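Local coordinates for protein 1,4-dihydroxy-2-naphthoyl-CoA hydrolase (Synechocystis sp., PDB 4K00) that catalyses the hydrolysis of 1,4-dihydroxy-2-naphthoyl-CoA to 1,4-dihydroxy-2-naphthoate and CoA, a step in the biosynthesis of phylloquinone (vitamin K1), at residues Thr8-Val13 against Arg77-Leu82; Val13-Thr18 against Ala72-Arg77. All blocks are in the same frame, centred on the assembly; numbering follows the deposited sequence.

Contact 1 (Thr8-Val13 against Arg77-Leu82)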
# COMPACT_ATOMS: atom_id res chain seq x y z
N THR A 8 6.77 13.38 18.44
CA THR A 8 7.73 12.38 17.97
C THR A 8 7.07 11.03 17.83
O THR A 8 6.56 10.48 18.80
CB THR A 8 8.92 12.23 18.95
OG1 THR A 8 9.53 13.51 19.14
CG2 THR A 8 9.95 11.26 18.38
N TYR A 9 7.09 10.51 16.61
CA TYR A 9 6.45 9.25 16.27
C TYR A 9 7.50 8.20 15.99
O TYR A 9 8.38 8.39 15.14
CB TYR A 9 5.57 9.45 15.04
CG TYR A 9 4.98 8.19 14.45
CD1 TYR A 9 4.07 7.42 15.18
CD2 TYR A 9 5.28 7.81 13.15
CE1 TYR A 9 3.50 6.29 14.63
CE2 TYR A 9 4.70 6.69 12.59
CZ TYR A 9 3.83 5.92 13.33
OH TYR A 9 3.26 4.81 12.76
N GLU A 10 7.44 7.11 16.74
CA GLU A 10 8.38 6.03 16.57
C GLU A 10 7.82 4.99 15.59
O GLU A 10 6.66 4.58 15.69
CB GLU A 10 8.66 5.41 17.94
CG GLU A 10 9.59 4.23 17.93
CD GLU A 10 9.86 3.75 19.34
OE1 GLU A 10 9.58 4.53 20.29
OE2 GLU A 10 10.33 2.61 19.50
N ARG A 11 8.64 4.58 14.64
CA ARG A 11 8.16 3.73 13.54
C ARG A 11 9.22 2.70 13.18
O ARG A 11 10.33 3.04 12.76
CB ARG A 11 7.81 4.58 12.32
CG ARG A 11 7.38 3.79 11.09
CD ARG A 11 6.10 2.99 11.31
NE ARG A 11 5.31 2.98 10.08
CZ ARG A 11 5.59 2.24 9.01
NH1 ARG A 11 6.62 1.40 9.00
NH2 ARG A 11 4.81 2.32 7.93
N GLN A 12 8.86 1.43 13.36
CA GLN A 12 9.62 0.30 12.83
C GLN A 12 9.42 0.13 11.33
O GLN A 12 8.29 0.25 10.83
CB GLN A 12 9.18 -0.97 13.56
CG GLN A 12 9.85 -2.24 13.05
CD GLN A 12 11.23 -2.42 13.62
OE1 GLN A 12 12.20 -2.56 12.88
NE2 GLN A 12 11.33 -2.39 14.94
N VAL A 13 10.50 -0.15 10.60
CA VAL A 13 10.41 -0.45 9.19
C VAL A 13 10.03 -1.92 9.02
O VAL A 13 10.70 -2.81 9.54
CB VAL A 13 11.72 -0.16 8.43
CG1 VAL A 13 11.58 -0.57 6.97
CG2 VAL A 13 12.09 1.32 8.52
N ARG A 77 14.66 1.04 13.19
CA ARG A 77 13.74 1.81 14.00
C ARG A 77 13.97 3.30 13.75
O ARG A 77 15.08 3.80 13.92
CB ARG A 77 13.94 1.48 15.48
CG ARG A 77 12.83 2.02 16.37
CD ARG A 77 12.89 1.40 17.76
NE ARG A 77 14.20 1.56 18.37
CZ ARG A 77 14.58 2.65 19.03
NH1 ARG A 77 13.74 3.68 19.17
NH2 ARG A 77 15.80 2.72 19.56
N LEU A 78 12.91 3.98 13.34
CA LEU A 78 13.00 5.36 12.88
C LEU A 78 12.23 6.28 13.82
O LEU A 78 11.31 5.83 14.52
CB LEU A 78 12.44 5.50 11.47
CG LEU A 78 12.96 4.52 10.41
CD1 LEU A 78 12.35 4.86 9.07
CD2 LEU A 78 14.48 4.53 10.34
N LEU A 79 12.61 7.55 13.85
CA LEU A 79 11.82 8.59 14.50
C LEU A 79 11.33 9.56 13.43
O LEU A 79 12.09 9.98 12.57
CB LEU A 79 12.68 9.34 15.52
CG LEU A 79 13.29 8.48 16.64
CD1 LEU A 79 14.21 9.30 17.52
CD2 LEU A 79 12.18 7.85 17.46
N VAL A 80 10.05 9.88 13.49
CA VAL A 80 9.49 10.95 12.67
C VAL A 80 9.13 12.10 13.58
O VAL A 80 8.22 11.99 14.40
CB VAL A 80 8.22 10.53 11.93
CG1 VAL A 80 7.77 11.66 11.00
CG2 VAL A 80 8.44 9.23 11.16
N ASN A 81 9.86 13.20 13.44
CA ASN A 81 9.62 14.37 14.26
C ASN A 81 8.81 15.38 13.50
O ASN A 81 9.17 15.77 12.40
CB ASN A 81 10.94 14.99 14.71
CG ASN A 81 11.47 14.34 15.97
OD1 ASN A 81 10.91 14.51 17.05
ND2 ASN A 81 12.54 13.58 15.83
N LEU A 82 7.72 15.79 14.13
CA LEU A 82 6.68 16.55 13.47
C LEU A 82 6.53 17.88 14.19
O LEU A 82 6.49 17.93 15.42
CB LEU A 82 5.36 15.76 13.50
CG LEU A 82 4.06 16.56 13.33
CD1 LEU A 82 3.93 17.05 11.89
CD2 LEU A 82 2.85 15.70 13.70
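The ring of Y9 is met by V80 at its edge: CG2 of V80 lies near the ring plane, 4.0 Å from CD2 of Y9, and the two side chains run alongside each other. The hydroxyl of Y9 is hydrogen-bonded to E35 of helix 26-43. The other flat groups, the E10 carboxylate and the R77 guanidinium, are turned 60° apart and approach obliquely. Their salt bridge is long, 3.6 Å from OE2 of E10 to NH1 of R77, and R77 has a stronger ionic partner in E102. OE2 of E10 in fact sits closer to CD of R77, at 3.3 Å.

The hotdog fold wraps an antiparallel sheet round its long helix, and the ladder is two-faced accordingly: Y9, R11, L78 and V80 share the face toward helix 26-43, whereas T8, E10, R77, L79 and N81 share the other. Y9 with V80 and R11 with L78 are the hydrogen-bonded pairs; V80 N reaches Y9 O at 2.8 Å. On the outer face OG1 of T8, anti to its own carbonyl carbon (chi1 -56°), donates to OD1 of N81 at 2.7 Å, tilted 27° from the amide plane. Just past the Q12-R77 end of the ladder, CG2 of V13 packs on CD1 of L78, 3.6 Å away.

Contact 2 (Val13-Thr18 against Ala72-Arg77); sequences VYLADT and AHCGDR
The type II beta turn H73-D76, which leads into strand 77-86, is held against V13 and the short 3-10 segment 15-17. V13 N donates to D76 O at 2.9 Å and G75 N donates to V13 O at 3.0 Å. With D76 N bonded back to H73 O, this is a G1 beta bulge: G75 is the third residue of the turn and, with D76, faces the single residue V13. The phi of G75, 94°, suits glycine, since a side chain there would collide with the carbonyl oxygen of C74.

The side chain of V13 fits into the curve of the turn, CG1 resting 3.5 Å from H73 O and CG2 reaching CB of D76. Within the turn, OD2 of D76 receives H73 N from above the carboxylate plane and also binds Q100. SG of C74, anti to its backbone N (chi1 -169°), extends to CA of L15 at 3.7 Å. CG2 of T18 approaches C74 from the other segment, 3.6 Å from C74 N. The hydroxyl of T18 turns back instead, OG1 donating in plane to L15 O at 2.6 Å, so that this carbonyl is gripped by both OG1 and T18 N. An alanine here would probably leave L15 O without its hydroxyl donor and open a gap beside the C74 backbone where CG2 had rested. Y14 N is held at 2.8 Å by the anti lone pair of D17 OD2. Other subunits close over this region: E38 of the second subunit hydrogen-bonds to L15 N, and D19 of the third packs on L15 and T18.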
# COMPACT_ATOMS: atom_id res chain seq x y z
N VAL A 13 10.50 -0.15 10.60
CA VAL A 13 10.41 -0.45 9.19
C VAL A 13 10.03 -1.92 9.02
O VAL A 13 10.70 -2.81 9.54
CB VAL A 13 11.72 -0.16 8.43
CG1 VAL A 13 11.58 -0.57 6.97
CG2 VAL A 13 12.09 1.32 8.52
N TYR A 14 8.92 -2.17 8.33
CA TYR A 14 8.47 -3.54 8.10
C TYR A 14 8.84 -3.96 6.70
O TYR A 14 9.19 -3.13 5.88
CB TYR A 14 6.96 -3.65 8.29
CG TYR A 14 6.52 -3.24 9.67
CD1 TYR A 14 6.84 -4.02 10.76
CD2 TYR A 14 5.81 -2.07 9.87
CE1 TYR A 14 6.44 -3.65 12.03
CE2 TYR A 14 5.42 -1.69 11.14
CZ TYR A 14 5.75 -2.48 12.21
OH TYR A 14 5.36 -2.11 13.48
N LEU A 15 8.76 -5.26 6.43
CA LEU A 15 9.16 -5.77 5.12
C LEU A 15 8.40 -5.02 4.02
O LEU A 15 8.98 -4.62 3.01
CB LEU A 15 8.94 -7.27 5.03
CG LEU A 15 9.29 -7.90 3.68
CD1 LEU A 15 10.74 -7.69 3.31
CD2 LEU A 15 8.94 -9.39 3.71
N ALA A 16 7.11 -4.82 4.24
CA ALA A 16 6.25 -4.17 3.23
C ALA A 16 6.69 -2.75 2.89
O ALA A 16 6.38 -2.25 1.81
CB ALA A 16 4.80 -4.15 3.71
N ASP A 17 7.39 -2.08 3.81
CA ASP A 17 7.86 -0.72 3.57
C ASP A 17 9.01 -0.68 2.56
O ASP A 17 9.33 0.39 2.00
CB ASP A 17 8.32 -0.07 4.87
CG ASP A 17 7.20 0.14 5.86
OD1 ASP A 17 6.22 0.81 5.52
OD2 ASP A 17 7.33 -0.33 7.00
N THR A 18 9.64 -1.82 2.35
CA THR A 18 10.84 -1.89 1.52
C THR A 18 10.52 -2.32 0.10
O THR A 18 9.44 -2.81 -0.17
CB THR A 18 11.89 -2.83 2.14
OG1 THR A 18 11.37 -4.17 2.20
CG2 THR A 18 12.27 -2.36 3.54
N ALA A 72 16.84 3.75 4.30
CA ALA A 72 16.65 2.87 5.45
C ALA A 72 16.34 1.46 4.98
O ALA A 72 16.05 1.23 3.81
CB ALA A 72 15.52 3.40 6.33
N HIS A 73 16.44 0.51 5.90
CA HIS A 73 16.29 -0.91 5.59
C HIS A 73 15.29 -1.55 6.53
O HIS A 73 14.96 -1.01 7.59
CB HIS A 73 17.64 -1.63 5.68
CG HIS A 73 18.70 -1.05 4.81
ND1 HIS A 73 19.48 0.02 5.20
CD2 HIS A 73 19.12 -1.39 3.57
CE1 HIS A 73 20.32 0.32 4.23
NE2 HIS A 73 20.13 -0.52 3.23
N CYS A 74 14.80 -2.72 6.13
CA CYS A 74 13.90 -3.55 6.92
C CYS A 74 14.43 -3.77 8.33
O CYS A 74 15.58 -4.17 8.52
CB CYS A 74 13.74 -4.91 6.24
SG CYS A 74 12.43 -5.92 6.94
N GLY A 75 13.58 -3.53 9.32
CA GLY A 75 13.97 -3.74 10.69
C GLY A 75 14.51 -2.49 11.38
O GLY A 75 14.64 -2.48 12.59
N ASP A 76 14.82 -1.45 10.62
CA ASP A 76 15.32 -0.21 11.23
C ASP A 76 14.24 0.37 12.12
O ASP A 76 13.04 0.24 11.85
CB ASP A 76 15.71 0.82 10.17
CG ASP A 76 17.00 0.47 9.44
OD1 ASP A 76 17.67 -0.51 9.84
OD2 ASP A 76 17.34 1.19 8.49
N ARG A 77 14.66 1.04 13.19
CA ARG A 77 13.74 1.81 14.00
C ARG A 77 13.97 3.30 13.75
O ARG A 77 15.08 3.80 13.92
CB ARG A 77 13.94 1.48 15.48
CG ARG A 77 12.83 2.02 16.37
CD ARG A 77 12.89 1.40 17.76
NE ARG A 77 14.20 1.56 18.37
CZ ARG A 77 14.58 2.65 19.03
NH1 ARG A 77 13.74 3.68 19.17
NH2 ARG A 77 15.80 2.72 19.56

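How the contacts relate
Contact 1 and contact 2, with centres about 12 Å apart, show how a strand pair can be continued into the loops beyond its end. V13 and R77 belong to both: the ladder of contact 1 runs out at Q12 and R77, and the bulge of contact 2 takes up the pairing at V13. A second tie is ionic, NH1 of R11 reaching OD2 of D17 at 2.7 Å, which would probably fix the 3-10 segment relative to the strand. The course leads toward D19, the predicted active-site residue: its side chain is about 10 Å from that of V13 but about 5 Å from that of T18.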